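Local coordinates for putative uncharacterized protein Smu.1393c (Streptococcus mutans, PDB 4L9A) that probably hydrolyses ester substrates as a carboxylesterase of the alpha/beta hydrolase fold, its natural substrate not being established here, at residues A[33-37]-A[72-78]; A[51-57]-A[79-83]; A[122-128]-A[224-229]. All blocks are in the same frame, centred on the assembly; numbering follows the deposited sequence.

Contact 1 (A[33-37]-A[72-78])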
ATOM      1  N   ILE A  33      11.788  -4.609 -10.898  1.00 23.19           N
ATOM      2  CA  ILE A  33      10.978  -4.266  -9.726  1.00 23.47           C
ATOM      3  C   ILE A  33      11.159  -5.368  -8.692  1.00 19.85           C
ATOM      4  O   ILE A  33      11.016  -6.536  -9.003  1.00 22.90           O
ATOM      5  CB  ILE A  33       9.501  -4.116 -10.100  1.00 22.44           C
ATOM      6  CG1 ILE A  33       9.330  -2.978 -11.110  1.00 23.44           C
ATOM      7  CG2 ILE A  33       8.632  -3.857  -8.842  1.00 22.64           C
ATOM      8  CD1 ILE A  33       9.558  -1.552 -10.503  1.00 24.43           C
ATOM      9  N   TYR A  34      11.483  -4.987  -7.465  1.00 26.64           N
ATOM     10  CA  TYR A  34      11.649  -5.946  -6.382  1.00 27.90           C
ATOM     11  C   TYR A  34      10.320  -6.516  -5.883  1.00 28.35           C
ATOM     12  O   TYR A  34       9.380  -5.777  -5.538  1.00 20.02           O
ATOM     13  CB  TYR A  34      12.389  -5.276  -5.235  1.00 26.21           C
ATOM     14  CG  TYR A  34      12.676  -6.152  -4.034  1.00 24.58           C
ATOM     15  CD1 TYR A  34      13.806  -6.964  -4.003  1.00 33.09           C
ATOM     16  CD2 TYR A  34      11.848  -6.121  -2.910  1.00 25.98           C
ATOM     17  CE1 TYR A  34      14.093  -7.742  -2.905  1.00 31.22           C
ATOM     18  CE2 TYR A  34      12.133  -6.895  -1.792  1.00 29.47           C
ATOM     19  CZ  TYR A  34      13.258  -7.705  -1.800  1.00 30.41           C
ATOM     20  OH  TYR A  34      13.556  -8.482  -0.707  1.00 31.41           O
ATOM     21  N   THR A  35      10.251  -7.838  -5.842  1.00 21.05           N
ATOM     22  CA  THR A  35       9.072  -8.532  -5.342  1.00 23.54           C
ATOM     23  C   THR A  35       9.453  -9.601  -4.335  1.00 28.95           C
ATOM     24  O   THR A  35      10.579 -10.110  -4.354  1.00 31.92           O
ATOM     25  CB  THR A  35       8.301  -9.235  -6.474  1.00 21.88           C
ATOM     26  OG1 THR A  35       9.104 -10.283  -7.016  1.00 27.78           O
ATOM     27  CG2 THR A  35       7.934  -8.256  -7.593  1.00 23.76           C
ATOM     28  N   CYS A  36       8.503  -9.941  -3.466  1.00 27.78           N
ATOM     29  CA  CYS A  36       8.608 -11.101  -2.594  1.00 25.58           C
ATOM     30  C   CYS A  36       7.350 -11.919  -2.789  1.00 28.63           C
ATOM     31  O   CYS A  36       6.252 -11.367  -2.831  1.00 29.58           O
ATOM     32  CB  CYS A  36       8.732 -10.685  -1.131  1.00 27.07           C
ATOM     33  SG  CYS A  36      10.165  -9.668  -0.786  1.00 33.31           S
ATOM     34  N   HIS A  37       7.492 -13.233  -2.886  1.00 25.44           N
ATOM     35  CA  HIS A  37       6.388 -14.055  -3.371  1.00 32.91           C
ATOM     36  C   HIS A  37       6.281 -15.428  -2.708  1.00 37.43           C
ATOM     37  O   HIS A  37       7.285 -16.076  -2.422  1.00 36.61           O
ATOM     38  CB  HIS A  37       6.519 -14.224  -4.890  1.00 34.58           C
ATOM     39  CG  HIS A  37       5.551 -15.204  -5.477  1.00 37.07           C
ATOM     40  ND1 HIS A  37       5.886 -16.514  -5.738  1.00 39.89           N
ATOM     41  CD2 HIS A  37       4.259 -15.064  -5.857  1.00 40.27           C
ATOM     42  CE1 HIS A  37       4.846 -17.141  -6.259  1.00 40.19           C
ATOM     43  NE2 HIS A  37       3.845 -16.282  -6.342  1.00 44.51           N
ATOM     44  N   ILE A  72       1.230 -14.930  -1.423  1.00 33.18           N
ATOM     45  CA  ILE A  72       1.691 -13.598  -1.058  1.00 32.97           C
ATOM     46  C   ILE A  72       2.455 -13.012  -2.239  1.00 34.98           C
ATOM     47  O   ILE A  72       3.269 -13.693  -2.849  1.00 30.41           O
ATOM     48  CB  ILE A  72       2.643 -13.633   0.170  1.00 28.97           C
ATOM     49  CG1 ILE A  72       1.976 -14.299   1.376  1.00 34.51           C
ATOM     50  CG2 ILE A  72       3.128 -12.236   0.517  1.00 24.04           C
ATOM     51  CD1 ILE A  72       0.783 -13.505   1.956  1.00 29.21           C
ATOM     52  N   LEU A  73       2.188 -11.755  -2.566  1.00 26.77           N
ATOM     53  CA  LEU A  73       3.028 -11.019  -3.503  1.00 26.95           C
ATOM     54  C   LEU A  73       3.207  -9.616  -2.980  1.00 29.55           C
ATOM     55  O   LEU A  73       2.241  -8.862  -2.881  1.00 23.94           O
ATOM     56  CB  LEU A  73       2.396 -10.961  -4.903  1.00 23.67           C
ATOM     57  CG  LEU A  73       3.104 -10.102  -5.948  1.00 27.77           C
ATOM     58  CD1 LEU A  73       4.571 -10.574  -6.204  1.00 23.09           C
ATOM     59  CD2 LEU A  73       2.311 -10.131  -7.250  1.00 34.86           C
ATOM     60  N   THR A  74       4.435  -9.262  -2.630  1.00 25.45           N
ATOM     61  CA  THR A  74       4.713  -7.884  -2.270  1.00 26.83           C
ATOM     62  C   THR A  74       5.492  -7.228  -3.396  1.00 24.77           C
ATOM     63  O   THR A  74       6.323  -7.874  -4.061  1.00 22.81           O
ATOM     64  CB  THR A  74       5.486  -7.775  -0.946  1.00 22.51           C
ATOM     65  OG1 THR A  74       6.828  -8.241  -1.130  1.00 24.39           O
ATOM     66  CG2 THR A  74       4.800  -8.597   0.162  1.00 22.00           C
ATOM     67  N   ILE A  75       5.236  -5.941  -3.595  1.00 22.12           N
ATOM     68  CA  ILE A  75       5.848  -5.175  -4.669  1.00 21.73           C
ATOM     69  C   ILE A  75       6.393  -3.844  -4.146  1.00 24.16           C
ATOM     70  O   ILE A  75       5.661  -3.073  -3.510  1.00 23.61           O
ATOM     71  CB  ILE A  75       4.818  -4.890  -5.791  1.00 28.46           C
ATOM     72  CG1 ILE A  75       4.259  -6.201  -6.352  1.00 28.65           C
ATOM     73  CG2 ILE A  75       5.445  -4.057  -6.907  1.00 27.02           C
ATOM     74  CD1 ILE A  75       3.137  -6.001  -7.377  1.00 24.98           C
ATOM     75  N   ASP A  76       7.673  -3.574  -4.405  1.00 21.06           N
ATOM     76  CA  ASP A  76       8.281  -2.291  -4.040  1.00 16.33           C
ATOM     77  C   ASP A  76       8.225  -1.312  -5.218  1.00 24.45           C
ATOM     78  O   ASP A  76       8.695  -1.621  -6.305  1.00 23.31           O
ATOM     79  CB  ASP A  76       9.742  -2.467  -3.603  1.00 20.62           C
ATOM     80  CG  ASP A  76       9.881  -3.190  -2.267  1.00 22.13           C
ATOM     81  OD1 ASP A  76       8.873  -3.770  -1.789  1.00 19.68           O
ATOM     82  OD2 ASP A  76      11.004  -3.200  -1.708  1.00 21.50           O
ATOM     83  N   ALA A  77       7.659  -0.126  -5.001  1.00 20.30           N
ATOM     84  CA  ALA A  77       7.634   0.892  -6.051  1.00 22.89           C
ATOM     85  C   ALA A  77       9.050   1.388  -6.343  1.00 18.47           C
ATOM     86  O   ALA A  77       9.946   1.267  -5.505  1.00 21.68           O
ATOM     87  CB  ALA A  77       6.721   2.073  -5.641  1.00 19.87           C
ATOM     88  N   PRO A  78       9.263   1.944  -7.539  1.00 21.79           N
ATOM     89  CA  PRO A  78      10.561   2.571  -7.805  1.00 26.82           C
ATOM     90  C   PRO A  78      10.926   3.522  -6.671  1.00 27.90           C
ATOM     91  O   PRO A  78      10.031   4.106  -6.035  1.00 23.58           O
ATOM     92  CB  PRO A  78      10.302   3.357  -9.097  1.00 26.68           C
ATOM     93  CG  PRO A  78       9.250   2.556  -9.793  1.00 21.98           C
ATOM     94  CD  PRO A  78       8.354   2.038  -8.694  1.00 17.37           C
TER

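Contact 2 (A[51-57]-A[79-83])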
ATOM      1  N   GLY A  51       6.955   6.205   0.844  1.00 35.49           N
ATOM      2  CA  GLY A  51       7.894   5.904   1.903  1.00 30.90           C
ATOM      3  C   GLY A  51       9.004   5.066   1.332  1.00 26.09           C
ATOM      4  O   GLY A  51       8.966   4.721   0.157  1.00 26.52           O
ATOM      5  N   PHE A  52       9.986   4.741   2.167  1.00 26.52           N
ATOM      6  CA  PHE A  52      11.184   4.047   1.717  1.00 26.79           C
ATOM      7  C   PHE A  52      11.206   2.607   2.195  1.00 27.72           C
ATOM      8  O   PHE A  52      12.100   1.857   1.832  1.00 24.12           O
ATOM      9  CB  PHE A  52      12.456   4.739   2.236  1.00 22.55           C
ATOM     10  CG  PHE A  52      12.670   6.119   1.694  1.00 34.20           C
ATOM     11  CD1 PHE A  52      11.973   6.563   0.580  1.00 29.62           C
ATOM     12  CD2 PHE A  52      13.585   6.974   2.301  1.00 35.29           C
ATOM     13  CE1 PHE A  52      12.169   7.840   0.091  1.00 36.54           C
ATOM     14  CE2 PHE A  52      13.794   8.249   1.812  1.00 38.41           C
ATOM     15  CZ  PHE A  52      13.084   8.688   0.709  1.00 36.82           C
ATOM     16  N   PHE A  53      10.247   2.219   3.030  1.00 25.96           N
ATOM     17  CA  PHE A  53      10.233   0.847   3.528  1.00 27.68           C
ATOM     18  C   PHE A  53       9.983  -0.162   2.399  1.00 23.47           C
ATOM     19  O   PHE A  53       9.210   0.098   1.486  1.00 22.54           O
ATOM     20  CB  PHE A  53       9.158   0.659   4.592  1.00 26.50           C
ATOM     21  CG  PHE A  53       9.230   1.646   5.723  1.00 29.08           C
ATOM     22  CD1 PHE A  53      10.346   1.708   6.537  1.00 24.52           C
ATOM     23  CD2 PHE A  53       8.167   2.501   5.977  1.00 29.93           C
ATOM     24  CE1 PHE A  53      10.404   2.608   7.585  1.00 26.78           C
ATOM     25  CE2 PHE A  53       8.217   3.416   7.031  1.00 30.25           C
ATOM     26  CZ  PHE A  53       9.331   3.467   7.832  1.00 25.44           C
ATOM     27  N   SER A  54      10.615  -1.325   2.484  1.00 20.87           N
ATOM     28  CA  SER A  54      10.312  -2.402   1.539  1.00 20.51           C
ATOM     29  C   SER A  54       8.975  -3.002   1.947  1.00 23.27           C
ATOM     30  O   SER A  54       8.636  -3.020   3.129  1.00 25.25           O
ATOM     31  CB  SER A  54      11.413  -3.478   1.542  1.00 18.73           C
ATOM     32  OG  SER A  54      11.214  -4.400   0.481  1.00 21.50           O
ATOM     33  N   THR A  55       8.217  -3.501   0.977  1.00 24.83           N
ATOM     34  CA  THR A  55       6.794  -3.771   1.208  1.00 25.59           C
ATOM     35  C   THR A  55       6.555  -4.981   2.103  1.00 27.33           C
ATOM     36  O   THR A  55       5.710  -4.935   3.001  1.00 22.40           O
ATOM     37  CB  THR A  55       6.031  -3.887  -0.117  1.00 23.18           C
ATOM     38  OG1 THR A  55       6.069  -2.614  -0.773  1.00 19.57           O
ATOM     39  CG2 THR A  55       4.566  -4.297   0.110  1.00 20.14           C
ATOM     40  N   ALA A  56       7.313  -6.053   1.896  1.00 25.72           N
ATOM     41  CA  ALA A  56       7.167  -7.220   2.752  1.00 28.22           C
ATOM     42  C   ALA A  56       7.458  -6.883   4.224  1.00 28.08           C
ATOM     43  O   ALA A  56       6.768  -7.372   5.125  1.00 26.86           O
ATOM     44  CB  ALA A  56       8.069  -8.362   2.268  1.00 28.60           C
ATOM     45  N   ASP A  57       8.485  -6.066   4.456  1.00 26.61           N
ATOM     46  CA  ASP A  57       8.837  -5.617   5.804  1.00 26.45           C
ATOM     47  C   ASP A  57       7.698  -4.761   6.360  1.00 27.59           C
ATOM     48  O   ASP A  57       7.277  -4.901   7.521  1.00 25.71           O
ATOM     49  CB  ASP A  57      10.095  -4.743   5.763  1.00 30.79           C
ATOM     50  CG  ASP A  57      11.345  -5.505   5.332  1.00 31.71           C
ATOM     51  OD1 ASP A  57      11.383  -6.732   5.525  1.00 24.57           O
ATOM     52  OD2 ASP A  57      12.297  -4.870   4.812  1.00 27.62           O
ATOM     53  N   ASN A  79      12.221   3.677  -6.418  1.00 19.94           N
ATOM     54  CA  ASN A  79      12.697   4.590  -5.381  1.00 29.10           C
ATOM     55  C   ASN A  79      12.215   4.262  -3.965  1.00 26.24           C
ATOM     56  O   ASN A  79      12.149   5.142  -3.090  1.00 22.61           O
ATOM     57  CB  ASN A  79      12.316   6.031  -5.719  1.00 24.85           C
ATOM     58  CG  ASN A  79      12.960   6.513  -7.003  1.00 24.38           C
ATOM     59  OD1 ASN A  79      14.132   6.231  -7.278  1.00 26.31           O
ATOM     60  ND2 ASN A  79      12.196   7.255  -7.798  1.00 22.92           N
ATOM     61  N   SER A  80      11.873   3.005  -3.736  1.00 18.48           N
ATOM     62  CA  SER A  80      11.512   2.576  -2.394  1.00 19.50           C
ATOM     63  C   SER A  80      12.031   1.186  -2.099  1.00 20.75           C
ATOM     64  O   SER A  80      12.186   0.367  -3.009  1.00 23.59           O
ATOM     65  CB  SER A  80       9.991   2.583  -2.223  1.00 31.83           C
ATOM     66  OG  SER A  80       9.437   1.418  -2.793  1.00 36.77           O
ATOM     67  N   GLY A  81      12.274   0.907  -0.825  1.00 20.02           N
ATOM     68  CA  GLY A  81      12.654  -0.431  -0.431  1.00 15.71           C
ATOM     69  C   GLY A  81      13.839  -0.904  -1.254  1.00 22.10           C
ATOM     70  O   GLY A  81      14.834  -0.197  -1.368  1.00 18.88           O
ATOM     71  N   TYR A  82      13.737  -2.092  -1.840  1.00 20.55           N
ATOM     72  CA  TYR A  82      14.869  -2.622  -2.582  1.00 21.41           C
ATOM     73  C   TYR A  82      14.670  -2.519  -4.091  1.00 22.59           C
ATOM     74  O   TYR A  82      15.479  -3.038  -4.854  1.00 22.83           O
ATOM     75  CB  TYR A  82      15.179  -4.065  -2.166  1.00 24.57           C
ATOM     76  CG  TYR A  82      15.581  -4.200  -0.712  1.00 29.27           C
ATOM     77  CD1 TYR A  82      16.884  -3.925  -0.295  1.00 26.02           C
ATOM     78  CD2 TYR A  82      14.663  -4.613   0.243  1.00 23.70           C
ATOM     79  CE1 TYR A  82      17.250  -4.044   1.035  1.00 30.73           C
ATOM     80  CE2 TYR A  82      15.027  -4.743   1.577  1.00 27.59           C
ATOM     81  CZ  TYR A  82      16.317  -4.451   1.968  1.00 26.31           C
ATOM     82  OH  TYR A  82      16.669  -4.575   3.305  1.00 23.48           O
ATOM     83  N   SER A  83      13.597  -1.871  -4.540  1.00 20.95           N
ATOM     84  CA  SER A  83      13.504  -1.598  -5.978  1.00 18.92           C
ATOM     85  C   SER A  83      14.557  -0.567  -6.366  1.00 22.69           C
ATOM     86  O   SER A  83      15.051   0.164  -5.512  1.00 23.41           O
ATOM     87  CB  SER A  83      12.103  -1.150  -6.390  1.00 17.89           C
ATOM     88  OG  SER A  83      11.255  -2.282  -6.565  1.00 20.54           O
TER
HETATM   89  O   HOH W   1       9.771   6.557  -2.376  1.00 26.69           O
HETATM   90  O   HOH W   2       8.622  -0.562  -1.002  1.00 23.27           O
HETATM   91  O   HOH W   3      14.907  -5.216   4.911  1.00 26.77           O

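Contact 3 (A[122-128]-A[224-229])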
ATOM      1  N   PHE A 122      -4.335   4.257  -5.264  1.00 24.02           N
ATOM      2  CA  PHE A 122      -4.545   4.711  -6.644  1.00 26.55           C
ATOM      3  C   PHE A 122      -4.247   3.612  -7.671  1.00 27.96           C
ATOM      4  O   PHE A 122      -5.060   3.341  -8.557  1.00 26.24           O
ATOM      5  CB  PHE A 122      -3.754   5.996  -6.933  1.00 27.55           C
ATOM      6  CG  PHE A 122      -4.322   7.222  -6.238  1.00 32.02           C
ATOM      7  CD1 PHE A 122      -5.587   7.685  -6.558  1.00 34.58           C
ATOM      8  CD2 PHE A 122      -3.596   7.900  -5.273  1.00 33.86           C
ATOM      9  CE1 PHE A 122      -6.114   8.798  -5.932  1.00 40.85           C
ATOM     10  CE2 PHE A 122      -4.136   9.031  -4.630  1.00 31.58           C
ATOM     11  CZ  PHE A 122      -5.385   9.467  -4.967  1.00 33.37           C
ATOM     12  N   ALA A 123      -3.085   2.979  -7.557  1.00 23.85           N
ATOM     13  CA  ALA A 123      -2.773   1.841  -8.422  1.00 22.86           C
ATOM     14  C   ALA A 123      -3.812   0.736  -8.238  1.00 24.08           C
ATOM     15  O   ALA A 123      -4.270   0.145  -9.201  1.00 27.58           O
ATOM     16  CB  ALA A 123      -1.358   1.308  -8.132  1.00 20.06           C
ATOM     17  N   ALA A 124      -4.185   0.471  -6.988  1.00 25.70           N
ATOM     18  CA  ALA A 124      -5.095  -0.631  -6.683  1.00 27.77           C
ATOM     19  C   ALA A 124      -6.413  -0.510  -7.439  1.00 29.99           C
ATOM     20  O   ALA A 124      -6.941  -1.491  -7.958  1.00 30.33           O
ATOM     21  CB  ALA A 124      -5.341  -0.716  -5.162  1.00 20.10           C
ATOM     22  N   LEU A 125      -6.956   0.700  -7.502  1.00 28.29           N
ATOM     23  CA  LEU A 125      -8.221   0.894  -8.194  1.00 31.55           C
ATOM     24  C   LEU A 125      -8.099   0.531  -9.679  1.00 33.47           C
ATOM     25  O   LEU A 125      -8.983  -0.108 -10.242  1.00 30.90           O
ATOM     26  CB  LEU A 125      -8.711   2.329  -8.005  1.00 28.65           C
ATOM     27  CG  LEU A 125      -9.157   2.621  -6.568  1.00 28.84           C
ATOM     28  CD1 LEU A 125      -9.205   4.125  -6.317  1.00 30.20           C
ATOM     29  CD2 LEU A 125     -10.528   1.972  -6.321  1.00 28.24           C
ATOM     30  N   GLN A 126      -6.998   0.922 -10.309  1.00 30.80           N
ATOM     31  CA  GLN A 126      -6.811   0.632 -11.736  1.00 32.99           C
ATOM     32  C   GLN A 126      -6.566  -0.852 -11.967  1.00 29.01           C
ATOM     33  O   GLN A 126      -7.095  -1.432 -12.903  1.00 30.95           O
ATOM     34  CB  GLN A 126      -5.651   1.451 -12.307  1.00 31.40           C
ATOM     35  CG  GLN A 126      -5.740   2.929 -11.984  1.00 40.39           C
ATOM     36  CD  GLN A 126      -6.952   3.585 -12.614  1.00 52.34           C
ATOM     37  OE1 GLN A 126      -7.522   3.060 -13.569  1.00 56.67           O
ATOM     38  NE2 GLN A 126      -7.349   4.741 -12.085  1.00 49.89           N
ATOM     39  N   ILE A 127      -5.756  -1.458 -11.104  1.00 31.46           N
ATOM     40  CA  ILE A 127      -5.472  -2.888 -11.177  1.00 31.27           C
ATOM     41  C   ILE A 127      -6.752  -3.733 -11.160  1.00 32.46           C
ATOM     42  O   ILE A 127      -6.953  -4.608 -12.001  1.00 30.51           O
ATOM     43  CB  ILE A 127      -4.543  -3.312 -10.013  1.00 32.29           C
ATOM     44  CG1 ILE A 127      -3.191  -2.603 -10.133  1.00 27.47           C
ATOM     45  CG2 ILE A 127      -4.369  -4.827  -9.981  1.00 24.01           C
ATOM     46  CD1 ILE A 127      -2.351  -2.657  -8.877  1.00 30.08           C
HETATM   47  N   MSE A 128      -7.628  -3.469 -10.201  1.00 33.58           N
HETATM   48  CA  MSE A 128      -8.851  -4.255 -10.082  1.00 34.27           C
HETATM   49  C   MSE A 128      -9.766  -4.029 -11.282  1.00 38.77           C
HETATM   50  O   MSE A 128     -10.504  -4.919 -11.686  1.00 39.23           O
HETATM   51  CB  MSE A 128      -9.577  -3.929  -8.773  1.00 34.84           C
HETATM   52  CG  MSE A 128      -8.751  -4.247  -7.530  1.00 37.01           C
HETATM   53 SE   MSE A 128      -9.749  -3.929  -5.847  1.00 45.98          SE
HETATM   54  CE  MSE A 128      -9.614  -1.971  -5.769  1.00 36.05           C
ATOM     55  N   ASP A 224      -6.558  10.010 -13.607  1.00 39.59           N
ATOM     56  CA  ASP A 224      -6.301   8.950 -12.639  1.00 34.99           C
ATOM     57  C   ASP A 224      -7.345   8.936 -11.528  1.00 46.06           C
ATOM     58  O   ASP A 224      -7.266   8.124 -10.599  1.00 48.91           O
ATOM     59  CB  ASP A 224      -4.911   9.132 -12.030  1.00 39.61           C
ATOM     60  CG  ASP A 224      -3.817   9.074 -13.075  1.00 43.00           C
ATOM     61  OD1 ASP A 224      -3.844   8.129 -13.892  1.00 47.19           O
ATOM     62  OD2 ASP A 224      -2.958   9.982 -13.099  1.00 42.26           O
ATOM     63  N   PHE A 225      -8.325   9.830 -11.621  1.00 41.17           N
ATOM     64  CA  PHE A 225      -9.287   9.997 -10.535  1.00 37.43           C
ATOM     65  C   PHE A 225     -10.711   9.609 -10.932  1.00 51.47           C
ATOM     66  O   PHE A 225     -11.678  10.032 -10.287  1.00 53.35           O
ATOM     67  CB  PHE A 225      -9.266  11.450 -10.050  1.00 38.98           C
ATOM     68  CG  PHE A 225      -7.939  11.893  -9.517  1.00 46.03           C
ATOM     69  CD1 PHE A 225      -7.086  10.991  -8.903  1.00 46.25           C
ATOM     70  CD2 PHE A 225      -7.535  13.212  -9.642  1.00 50.08           C
ATOM     71  CE1 PHE A 225      -5.857  11.399  -8.408  1.00 45.08           C
ATOM     72  CE2 PHE A 225      -6.308  13.620  -9.153  1.00 48.92           C
ATOM     73  CZ  PHE A 225      -5.471  12.712  -8.535  1.00 43.51           C
ATOM     74  N   LYS A 226     -10.840   8.801 -11.980  1.00 50.83           N
ATOM     75  CA  LYS A 226     -12.153   8.538 -12.566  1.00 56.93           C
ATOM     76  C   LYS A 226     -12.631   7.105 -12.349  1.00 52.61           C
ATOM     77  O   LYS A 226     -13.602   6.664 -12.977  1.00 49.52           O
ATOM     78  CB  LYS A 226     -12.150   8.856 -14.063  1.00 62.95           C
ATOM     79  CG  LYS A 226     -11.836  10.309 -14.404  1.00 68.51           C
ATOM     80  CD  LYS A 226     -11.882  10.557 -15.917  1.00 72.07           C
ATOM     81  CE  LYS A 226     -11.460  11.980 -16.276  1.00 73.06           C
ATOM     82  NZ  LYS A 226     -12.387  13.010 -15.724  1.00 77.61           N
ATOM     83  N   THR A 227     -11.953   6.390 -11.458  1.00 46.95           N
ATOM     84  CA  THR A 227     -12.209   4.973 -11.245  1.00 47.86           C
ATOM     85  C   THR A 227     -12.626   4.723  -9.803  1.00 45.28           C
ATOM     86  O   THR A 227     -11.943   5.145  -8.873  1.00 46.73           O
ATOM     87  CB  THR A 227     -10.932   4.140 -11.524  1.00 55.01           C
ATOM     88  OG1 THR A 227     -10.388   4.497 -12.802  1.00 58.63           O
ATOM     89  CG2 THR A 227     -11.230   2.650 -11.498  1.00 56.77           C
ATOM     90  N   GLY A 228     -13.739   4.032  -9.613  1.00 47.55           N
ATOM     91  CA  GLY A 228     -14.113   3.570  -8.290  1.00 46.66           C
ATOM     92  C   GLY A 228     -14.027   2.056  -8.268  1.00 44.26           C
ATOM     93  O   GLY A 228     -13.758   1.441  -9.294  1.00 50.52           O
ATOM     94  N   ILE A 229     -14.257   1.449  -7.113  1.00 39.67           N
ATOM     95  CA  ILE A 229     -14.251  -0.006  -7.006  1.00 32.02           C
ATOM     96  C   ILE A 229     -15.574  -0.607  -7.479  1.00 45.00           C
ATOM     97  O   ILE A 229     -16.657  -0.117  -7.139  1.00 47.09           O
ATOM     98  CB  ILE A 229     -13.965  -0.450  -5.563  1.00 36.75           C
ATOM     99  CG1 ILE A 229     -13.873  -1.971  -5.477  1.00 43.50           C
ATOM    100  CG2 ILE A 229     -15.051   0.077  -4.616  1.00 45.27           C
ATOM    101  CD1 ILE A 229     -13.411  -2.448  -4.125  1.00 49.18           C
TER
HETATM  102  O   HOH W   4      -6.928   5.209  -9.526  1.00 38.25           O
HETATM  103  O   HOH W   5     -11.461  -0.441  -9.431  1.00 34.20           O
HETATM  104  O   HOH W   6      -8.994   6.846 -13.681  1.00 42.41           O

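Contact 1 (A[33-37]-A[72-78])
With CG anti to the backbone N in Tyr34 (chi1 -179°) and beside the backbone N in Asp76 (chi1 -69°), ring and carboxylate leave their chains in the same direction and lie side by side. Tyr34 CD2 comes 3.3 Å from Asp76 OD2, the two planes are turned 47° from each other, and OD1 lies in the ring plane, at its edge. Along the backbone, Asp76 N gives a nearly straight bond to Tyr34 O, 3.0 Å, arriving nearly along the C=O axis. OD2 is held by Ser54 OG and Tyr82 N, OD1 by Thr55 N at the start of helix 55-58.

The pair lies near the edge of the mixed central sheet of the alpha/beta hydrolase fold, where 22-26, 33-38 and 71-75 run antiparallel in turn before the parallel strands begin. Cys36 and Thr74 form the hydrogen-bonded pair: Thr74 N to Cys36 O is 2.8 Å and lies in the carbonyl plane, whereas Cys36 N to Thr74 O is 3.1 Å and tilted from it. Thr74 OG1, between its own backbone N and carbonyl carbon, adds a weak second acceptor for Cys36 N at 3.3 Å and lies against Cys36 CB. In the flanking non-hydrogen-bonded pairs, Thr35 with Ile75 and His37 with Leu73, CA-H groups point at carbonyls, His37 CA lying 3.2 Å from Ile72 O.

On the face bearing these two pairs, helix 93-106 covers Ile75 through Trp96 and Ile100, and His37 stacks on Phe107. Ile33 crosses the Ile75 side chain, CG2 to CG2 at 3.7 Å, while its CD1 reaches Pro78 CG at 4.2 Å; Trp96 also touches Ile33. Thr35 OG1 is taken by Glu24 O of strand 22-26.

Contact 2 (A[51-57]-A[79-83])
Tyr82 reaches along segment 51-57 past Ser54 to the first turn of helix 55-58. Its CB touches nothing there, but with CG anti to the carbonyl carbon (chi1 -62°) the ring swings across. CD2 then lies 3.5 Å from Ser54 OG, which sits at the ring edge near its plane and is itself bonded to Asp76. CE2 packs on Ser54 CB at 3.8 Å and approaches Asp57 OD2. At the tip, OH donates to a water 2.5 Å away, and that water donates to Asp57 OD2, bridging ring and helix.

Beyond the ring, nearer the turn, the backbones touch directly. Gly81 N bonds to Phe52 O at 2.8 Å, bent at the hydrogen and from above the carbonyl plane. Gly81 CA packs against Ser54 CA at 3.6 Å, and its positive phi suits a glycine as second residue of the type II' turn Ser80-Ser83. Ser80 OG, bonded to Ala77 O, shares a water with Phe53 O, and Ser80 CB rests against Gly51 O.

The turn ends a run from Asp76 to Ser83 resembling the DxPGxGxS run common in Abhydrolase_1 proteins, with Asn79, also at positive phi, in place of the first glycine. Segment 51-57 probably continues the loop after strand 43-47 that in relatives of the alpha/beta hydrolase fold supplies the oxyanion hole.

Contact 3 (A[122-128]-A[224-229])
Phe122 and Phe225 meet through their CE1 atoms, 3.6 Å apart, the rings crossing obliquely with planes 48° apart; Tyr149 meets Phe225 as well. Leu125 is directed toward the loop: its CD2 settles against the backbone at Ile229 N, 3.8 Å away, and beside Ile229 CB. One turn on, the CE methyl of Met128, present as selenomethionine, touches Ile229 CD1 at 4.2 Å.

Toward the polar edge lies Gln126. Its chain bends at chi2 (-64°), bringing the amide up to Thr227 OG1, which lies 3.1 Å from NE2 and gives a weak bond to OE1 at 3.3 Å. A water fills the angle between helix and loop: it accepts from Gln126 NE2 at 2.6 Å and donates to Phe122 O and Asp224 O. A second links NE2 to Lys226 N, and a third joins Leu125 O to Gly228 O.

Helix 120-130, following strand 111-117, probably corresponds to the helix that follows the nucleophile elbow in this fold. The one assigned direct bond is weak, and three waters bridge other polar atoms, so apolar packing and solvent bridges appear to do most of the joining.

In the fold
Contact 1 is the most buried of the three, a strand pair near the antiparallel end of the sheet, joined by direct backbone bonds. Contact 2 lies about 9 Å from it, centre to centre, and is partly buried: a loop running into helix 55-58 meets a turn through one backbone bond and three waters. The two interlock, their segments alternating along the chain, and they share Asp76 as their junction. Contact 3, also partly buried, lies on the opposite side of the chain's centre from contact 2, about 22 Å between centres, and joins a helix to a distant loop by apolar packing and waters. Helix 93-106 touches side chains of contacts 1 and 3, which do not touch each other.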